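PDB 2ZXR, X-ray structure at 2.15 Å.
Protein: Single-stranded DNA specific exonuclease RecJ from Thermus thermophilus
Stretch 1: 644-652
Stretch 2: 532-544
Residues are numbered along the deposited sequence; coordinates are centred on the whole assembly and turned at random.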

# COMPACT_ATOMS: atom_id res chain seq x y z
N GLY A 644 -25.57 -5.49 -5.79
CA GLY A 644 -24.82 -5.85 -4.60
C GLY A 644 -24.59 -4.71 -3.61
O GLY A 644 -24.85 -4.87 -2.42
N LEU A 645 -24.11 -3.57 -4.12
CA LEU A 645 -23.83 -2.37 -3.32
C LEU A 645 -25.10 -1.74 -2.76
O LEU A 645 -25.15 -1.25 -1.64
CB LEU A 645 -23.09 -1.34 -4.18
CG LEU A 645 -21.63 -1.75 -4.47
CD1 LEU A 645 -21.00 -0.95 -5.61
CD2 LEU A 645 -20.84 -1.59 -3.17
N PHE A 646 -26.15 -1.76 -3.57
CA PHE A 646 -27.42 -1.19 -3.16
C PHE A 646 -27.99 -2.06 -2.05
O PHE A 646 -28.46 -1.55 -1.03
CB PHE A 646 -28.39 -1.18 -4.33
CG PHE A 646 -29.69 -0.57 -4.00
CD1 PHE A 646 -29.80 0.81 -3.87
CD2 PHE A 646 -30.81 -1.36 -3.80
CE1 PHE A 646 -31.00 1.38 -3.54
CE2 PHE A 646 -32.02 -0.78 -3.47
CZ PHE A 646 -32.11 0.59 -3.34
N SER A 647 -27.93 -3.38 -2.26
CA SER A 647 -28.42 -4.33 -1.27
C SER A 647 -27.63 -4.18 0.02
O SER A 647 -28.18 -4.18 1.11
CB SER A 647 -28.27 -5.78 -1.76
OG SER A 647 -29.16 -6.09 -2.83
N GLU A 648 -26.31 -4.05 -0.10
CA GLU A 648 -25.48 -3.93 1.08
C GLU A 648 -25.82 -2.65 1.82
O GLU A 648 -25.97 -2.64 3.06
CB GLU A 648 -23.99 -3.92 0.69
CG GLU A 648 -23.09 -3.68 1.87
CD GLU A 648 -21.63 -3.64 1.48
OE1 GLU A 648 -21.28 -2.96 0.48
OE2 GLU A 648 -20.83 -4.28 2.19
N ALA A 649 -25.93 -1.58 1.04
CA ALA A 649 -26.23 -0.27 1.58
C ALA A 649 -27.60 -0.24 2.26
O ALA A 649 -27.81 0.48 3.24
CB ALA A 649 -26.20 0.76 0.46
N LEU A 650 -28.53 -1.02 1.71
CA LEU A 650 -29.87 -1.06 2.27
C LEU A 650 -29.81 -1.71 3.65
O LEU A 650 -30.46 -1.24 4.58
CB LEU A 650 -30.82 -1.82 1.34
CG LEU A 650 -32.28 -1.94 1.81
CD1 LEU A 650 -32.81 -0.58 2.27
CD2 LEU A 650 -33.12 -2.49 0.69
N LEU A 651 -29.02 -2.77 3.79
CA LEU A 651 -28.88 -3.40 5.11
C LEU A 651 -28.33 -2.40 6.13
O LEU A 651 -28.82 -2.32 7.27
CB LEU A 651 -27.94 -4.60 5.04
CG LEU A 651 -28.37 -5.74 4.11
CD1 LEU A 651 -27.40 -6.92 4.32
CD2 LEU A 651 -29.81 -6.18 4.43
N ALA A 652 -27.34 -1.60 5.74
CA ALA A 652 -26.78 -0.63 6.68
C ALA A 652 -27.87 0.40 6.98
O ALA A 652 -27.99 0.89 8.11
CB ALA A 652 -25.52 0.05 6.08
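Stretch 2 532-544: ALEGGIAPFAYPL

A helix can hold an irregular segment against its flank by lending it hydrogen-bond acceptors, and the packing of residues 532-544 on helix 644-652 of the RecJ exonuclease is a compact example. The helix is regular throughout and runs on beyond both ends of the stretch. Its partner, more than a hundred residues distant in sequence, is mostly loop and takes up strand conformation from Ala541. Strand and helix axes approach to 7.3 Å, and their N-to-C directions make an angle of 121°, so the strand crosses the helix steeply, with a component against its direction. Together the two stretches bury 693 Å².

The backbones come very close around Gly644 and Gly536. The CA atoms of Leu645 and Gly536 lie 4.1 Å apart, a spacing possible because Gly536 has no side chain: a CB there would point toward the helix and fall 2.2 Å from Gly644 C. Its phi of 94° and psi of -178° independently call for glycine. On the helix side, a CB on Gly644 would come 3.0 Å from Gly535 O. Here Ile537 N donates to Gly644 O at 3.3 Å, an oxygen that also accepts the helical bond from Glu648 N at 2.9 Å. A CA-H...O contact, Gly644 CA to Ile537 O at 3.4 Å, adds to the same junction. Nearby, a water accepts from Gly536 N at 2.9 Å and gives a weak bond to Glu648 OE1 at 3.5 Å.

One helical turn on, Ser647 points toward the loop in the m rotamer and receives two successive amides: Phe540 N lies 2.9 Å from Ser647 OG, and Ala541 N lies 3.0 Å from the same oxygen. Both bonds are nearly straight, and they meet the chain where it enters the strand; the Ser647 and Ala541 CA atoms are 5.2 Å apart. The hydroxyl oxygen also lies over one face of the Phe540 ring.

Apolar side chains also make contact around these polar anchors. Phe646, in the t rotamer, carries Pro543 over one ring face, with Pro543 CG 4.0 Å from the ring centroid in a CH-pi contact, while Phe646 CD2 reaches Ala541 CB at 3.8 Å. Further along the helix, Leu650 CD2 meets Phe540 CZ at 3.8 Å and Leu651 CD2 meets Phe540 CE2 at 3.7 Å. Leu651 CD1 and Ile537 CD1 are just 3.2 Å apart, unusually short for two methyl groups. Ala649 points away and takes no part.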

# COMPACT_ATOMS: atom_id res chain seq x y z
N ALA A 532 -17.51 -2.22 -14.88
CA ALA A 532 -17.80 -3.22 -13.88
C ALA A 532 -17.19 -2.68 -12.60
O ALA A 532 -16.10 -2.10 -12.62
CB ALA A 532 -17.15 -4.56 -14.26
N LEU A 533 -17.90 -2.86 -11.49
CA LEU A 533 -17.43 -2.38 -10.20
C LEU A 533 -17.71 -3.49 -9.20
O LEU A 533 -18.85 -3.81 -8.95
CB LEU A 533 -18.21 -1.12 -9.82
CG LEU A 533 -17.54 -0.07 -8.93
CD1 LEU A 533 -18.57 1.01 -8.56
CD2 LEU A 533 -16.99 -0.75 -7.68
N GLU A 534 -16.66 -4.09 -8.65
CA GLU A 534 -16.82 -5.17 -7.69
C GLU A 534 -17.20 -4.70 -6.29
O GLU A 534 -16.84 -3.60 -5.87
CB GLU A 534 -15.54 -6.00 -7.61
CG GLU A 534 -15.09 -6.57 -8.94
CD GLU A 534 -14.36 -7.90 -8.78
OE1 GLU A 534 -13.22 -7.91 -8.25
OE2 GLU A 534 -14.95 -8.94 -9.18
N GLY A 535 -17.92 -5.54 -5.57
CA GLY A 535 -18.31 -5.20 -4.22
C GLY A 535 -19.76 -5.44 -3.89
O GLY A 535 -20.56 -5.77 -4.75
N GLY A 536 -20.10 -5.27 -2.62
CA GLY A 536 -21.47 -5.48 -2.20
C GLY A 536 -21.66 -6.88 -1.68
O GLY A 536 -20.72 -7.66 -1.64
N ILE A 537 -22.89 -7.21 -1.30
CA ILE A 537 -23.20 -8.54 -0.77
C ILE A 537 -24.07 -9.30 -1.78
O ILE A 537 -24.37 -8.78 -2.87
CB ILE A 537 -23.98 -8.40 0.54
CG1 ILE A 537 -25.26 -7.60 0.26
CG2 ILE A 537 -23.12 -7.69 1.61
CD1 ILE A 537 -26.14 -7.42 1.45
N ALA A 538 -24.46 -10.53 -1.44
CA ALA A 538 -25.33 -11.32 -2.31
C ALA A 538 -26.54 -10.41 -2.49
O ALA A 538 -27.19 -10.06 -1.51
CB ALA A 538 -25.73 -12.64 -1.62
N PRO A 539 -26.86 -10.01 -3.73
CA PRO A 539 -28.00 -9.12 -3.97
C PRO A 539 -29.39 -9.66 -3.70
O PRO A 539 -29.63 -10.85 -3.85
CB PRO A 539 -27.80 -8.70 -5.43
CG PRO A 539 -27.19 -9.91 -6.05
CD PRO A 539 -26.26 -10.49 -5.00
N PHE A 540 -30.29 -8.78 -3.26
CA PHE A 540 -31.69 -9.14 -3.01
C PHE A 540 -32.56 -7.96 -3.47
O PHE A 540 -33.74 -8.13 -3.79
CB PHE A 540 -31.94 -9.48 -1.52
CG PHE A 540 -31.89 -8.29 -0.59
CD1 PHE A 540 -33.01 -7.48 -0.43
CD2 PHE A 540 -30.70 -7.95 0.08
CE1 PHE A 540 -32.95 -6.33 0.39
CE2 PHE A 540 -30.62 -6.82 0.89
CZ PHE A 540 -31.75 -6.00 1.06
N ALA A 541 -31.97 -6.77 -3.54
CA ALA A 541 -32.70 -5.58 -3.99
C ALA A 541 -32.05 -5.07 -5.29
O ALA A 541 -30.84 -4.78 -5.35
CB ALA A 541 -32.67 -4.53 -2.90
N TYR A 542 -32.87 -4.97 -6.33
CA TYR A 542 -32.44 -4.56 -7.66
C TYR A 542 -32.99 -3.23 -8.11
O TYR A 542 -34.18 -3.12 -8.41
CB TYR A 542 -32.84 -5.64 -8.67
CG TYR A 542 -32.16 -6.95 -8.39
CD1 TYR A 542 -32.51 -7.73 -7.28
CD2 TYR A 542 -31.13 -7.41 -9.23
CE1 TYR A 542 -31.84 -8.92 -7.01
CE2 TYR A 542 -30.46 -8.60 -8.95
CZ TYR A 542 -30.82 -9.34 -7.85
OH TYR A 542 -30.14 -10.50 -7.60
N PRO A 543 -32.12 -2.21 -8.18
CA PRO A 543 -32.52 -0.87 -8.60
C PRO A 543 -33.17 -0.87 -9.97
O PRO A 543 -32.67 -1.51 -10.90
CB PRO A 543 -31.19 -0.08 -8.63
CG PRO A 543 -30.40 -0.74 -7.56
CD PRO A 543 -30.71 -2.23 -7.75
N LEU A 544 -34.27 -0.13 -10.06
CA LEU A 544 -35.02 0.03 -11.30
C LEU A 544 -35.37 1.52 -11.36
O LEU A 544 -35.77 2.10 -10.35
CB LEU A 544 -36.31 -0.79 -11.25
CG LEU A 544 -37.25 -0.77 -12.45
CD1 LEU A 544 -36.64 -1.55 -13.61
CD2 LEU A 544 -38.57 -1.42 -12.05
O HOH W 1 -18.25 -3.84 -0.98